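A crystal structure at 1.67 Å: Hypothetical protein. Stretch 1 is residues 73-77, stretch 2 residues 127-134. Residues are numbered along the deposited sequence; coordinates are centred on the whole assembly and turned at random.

Stretch 1 73-77: SLGEG
Stretch 2, residues 127-134: KRSYINRN

What backbone shapes do the two stretches bring to the contact? Residues 73-77 form no regular helix or strand. Their phi/psi pairs run -63/-31 at Ser73, -121/154 at Leu74, -136/-148 at Gly75, -98/0 at Glu76 and 102/-179 at Gly77. At those last angles a CB would be jammed against the carbonyl O of Glu76, so Gly77 must be glycine for reasons of its own backbone. Lys127 (-95/110), Arg128 (-73/115) and Ser129 (-167/156) are extended, after which Tyr130 (-53/-49), Ile131 (-72/-25) and Asn132 (-82/-14) take helical angles; Arg133 (-58/141) and Asn134 (-78/68) leave that bend. The backbones come closest in register at Glu76 and Ser129, whose CA atoms lie 6.6 Å apart.

How is the second stretch held in its bend? A type I beta turn runs from Tyr130 to Arg133, closed by a hydrogen bond from Arg133 N to Tyr130 O at 3.2 Å. Ser129, with chi1 at 73° (p) and its CA-to-CB bond directed away from the first stretch, accepts a hydrogen bond at OG from Asn132 N at 3.1 Å. Asn132, chi1 -80° (m) and chi2 -12°, reaches back so that its ND2 donates to Lys127 O at 3.1 Å. Its short amide thus ties the start of the stretch to the turn. The CA-to-CB bond of Arg133 points toward the first stretch.

Which side chains lock the stretches together? Glu76 and Arg133 form a salt bridge with two hydrogen bonds: Arg133 NH2 donates to Glu76 OE1 at 2.9 Å (166°), and Arg133 NE donates to Glu76 OE2 at 2.9 Å (149°). Each carboxylate oxygen therefore has its own guanidinium nitrogen, a pairing that suits Glu and Arg and offsets the charge of the buried Glu76. Arg133 extends through chi1 -155° (t) and chi2 -163° (t), then turns at chi3 -66° (m), with chi4 at 172°. Glu76 starts sideways and folds through chi1 -84° (m), chi2 64° (p) and chi3 67°, which brings its end nearer. OE1 meets the guanidinium at its edge, while Leu74 O lies over one face, 3.8 Å from Arg133 NH1. Gly75 CA is 3.7 Å from Arg133 NH2.

What packs around this ion pair? The stretches bury 273 Å² in all, and Glu76 alone has 125 Å² covered. Its CG sits 3.9 Å from Ser129 C, and its OE1 is 3.7 Å from Tyr130 CD1; the buried Tyr130 has chi1 -168° (t) and chi2 93°. The exposed Arg128 lays its CG and CD along Glu76, with CG 3.9 Å from Glu76 CG and CD 3.3 Å from Glu76 O. Its chi angles are 179° (t), -160° (t), -43° (m) and -63°. Leu74, at chi1 -60° (m) and chi2 -175° (t), starts sideways and leads its end away; its contact with Arg133 is made by the backbone O.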

# COMPACT_ATOMS: atom_id res chain seq x y z
N SER A 73 -5.00 -9.18 -4.23
CA SER A 73 -6.46 -9.05 -4.40
C SER A 73 -6.90 -8.52 -5.76
O SER A 73 -7.99 -8.85 -6.22
CB SER A 73 -7.02 -8.12 -3.32
OG SER A 73 -7.26 -8.84 -2.10
N LEU A 74 -6.07 -7.67 -6.37
CA LEU A 74 -6.45 -6.94 -7.59
C LEU A 74 -5.53 -7.25 -8.75
O LEU A 74 -4.35 -7.58 -8.57
CB LEU A 74 -6.43 -5.42 -7.34
CG LEU A 74 -7.37 -4.94 -6.22
CD1 LEU A 74 -7.38 -3.40 -6.10
CD2 LEU A 74 -8.78 -5.45 -6.50
N GLY A 75 -6.08 -7.11 -9.96
CA GLY A 75 -5.30 -7.21 -11.18
C GLY A 75 -5.67 -6.09 -12.15
O GLY A 75 -6.00 -4.96 -11.74
N GLU A 76 -5.59 -6.39 -13.45
CA GLU A 76 -5.91 -5.40 -14.48
C GLU A 76 -7.34 -5.56 -15.01
O GLU A 76 -7.77 -4.77 -15.86
CB GLU A 76 -4.89 -5.47 -15.63
CG GLU A 76 -3.61 -4.66 -15.36
CD GLU A 76 -2.82 -5.20 -14.18
OE1 GLU A 76 -2.28 -6.34 -14.28
OE2 GLU A 76 -2.74 -4.50 -13.15
N GLY A 77 -8.07 -6.52 -14.47
CA GLY A 77 -9.50 -6.65 -14.76
C GLY A 77 -9.85 -7.74 -15.76
O GLY A 77 -8.97 -8.45 -16.28
N LYS A 127 -2.21 4.80 -16.50
CA LYS A 127 -2.23 3.98 -17.71
C LYS A 127 -2.20 2.51 -17.31
O LYS A 127 -1.19 2.01 -16.81
CB LYS A 127 -1.05 4.35 -18.62
CG LYS A 127 -1.07 5.82 -19.07
CD LYS A 127 0.10 6.13 -19.99
CE LYS A 127 -0.06 7.50 -20.69
NZ LYS A 127 0.65 8.63 -20.01
N ARG A 128 -3.32 1.83 -17.52
CA ARG A 128 -3.50 0.46 -17.01
C ARG A 128 -2.69 -0.59 -17.76
O ARG A 128 -2.92 -0.85 -18.95
CB ARG A 128 -4.98 0.08 -17.03
CG ARG A 128 -5.26 -1.35 -16.53
CD ARG A 128 -6.64 -1.87 -17.02
NE ARG A 128 -7.69 -0.85 -16.89
CZ ARG A 128 -8.10 -0.32 -15.74
NH1 ARG A 128 -9.06 0.60 -15.75
NH2 ARG A 128 -7.55 -0.70 -14.59
N SER A 129 -1.74 -1.19 -17.06
CA SER A 129 -0.97 -2.32 -17.61
C SER A 129 -0.22 -2.97 -16.47
O SER A 129 0.05 -2.31 -15.45
CB SER A 129 0.00 -1.85 -18.70
OG SER A 129 1.10 -1.15 -18.13
N TYR A 130 0.13 -4.25 -16.64
CA TYR A 130 0.94 -4.92 -15.63
C TYR A 130 2.22 -4.14 -15.31
O TYR A 130 2.53 -3.91 -14.14
CB TYR A 130 1.26 -6.37 -16.02
CG TYR A 130 1.85 -7.13 -14.84
CD1 TYR A 130 1.03 -7.86 -13.98
CD2 TYR A 130 3.21 -7.04 -14.54
CE1 TYR A 130 1.56 -8.53 -12.89
CE2 TYR A 130 3.76 -7.70 -13.43
CZ TYR A 130 2.92 -8.44 -12.61
OH TYR A 130 3.44 -9.09 -11.50
N ILE A 131 2.97 -3.72 -16.33
CA ILE A 131 4.27 -3.11 -16.07
C ILE A 131 4.12 -1.72 -15.46
O ILE A 131 5.03 -1.27 -14.79
CB ILE A 131 5.20 -3.05 -17.30
CG1 ILE A 131 4.65 -2.06 -18.33
CG2 ILE A 131 5.44 -4.45 -17.87
CD1 ILE A 131 5.67 -1.67 -19.37
N ASN A 132 3.00 -1.05 -15.73
CA ASN A 132 2.75 0.28 -15.15
C ASN A 132 2.20 0.20 -13.72
O ASN A 132 2.13 1.21 -13.02
CB ASN A 132 1.78 1.09 -16.02
CG ASN A 132 2.44 1.72 -17.23
OD1 ASN A 132 3.66 1.76 -17.35
ND2 ASN A 132 1.61 2.22 -18.14
N ARG A 133 1.75 -0.97 -13.29
CA ARG A 133 1.24 -1.08 -11.93
C ARG A 133 2.33 -0.65 -10.94
O ARG A 133 3.51 -0.94 -11.14
CB ARG A 133 0.78 -2.51 -11.63
CG ARG A 133 -0.29 -2.54 -10.51
CD ARG A 133 -0.48 -3.93 -9.91
NE ARG A 133 -1.02 -4.90 -10.87
CZ ARG A 133 -1.12 -6.21 -10.63
NH1 ARG A 133 -0.72 -6.71 -9.45
NH2 ARG A 133 -1.62 -7.03 -11.56
N ASN A 134 1.94 0.05 -9.89
CA ASN A 134 2.91 0.49 -8.88
C ASN A 134 3.30 -0.65 -7.94
O ASN A 134 2.99 -0.62 -6.75
CB ASN A 134 2.35 1.67 -8.11
CG ASN A 134 2.35 2.93 -8.92
OD1 ASN A 134 3.27 3.16 -9.71
ND2 ASN A 134 1.34 3.79 -8.71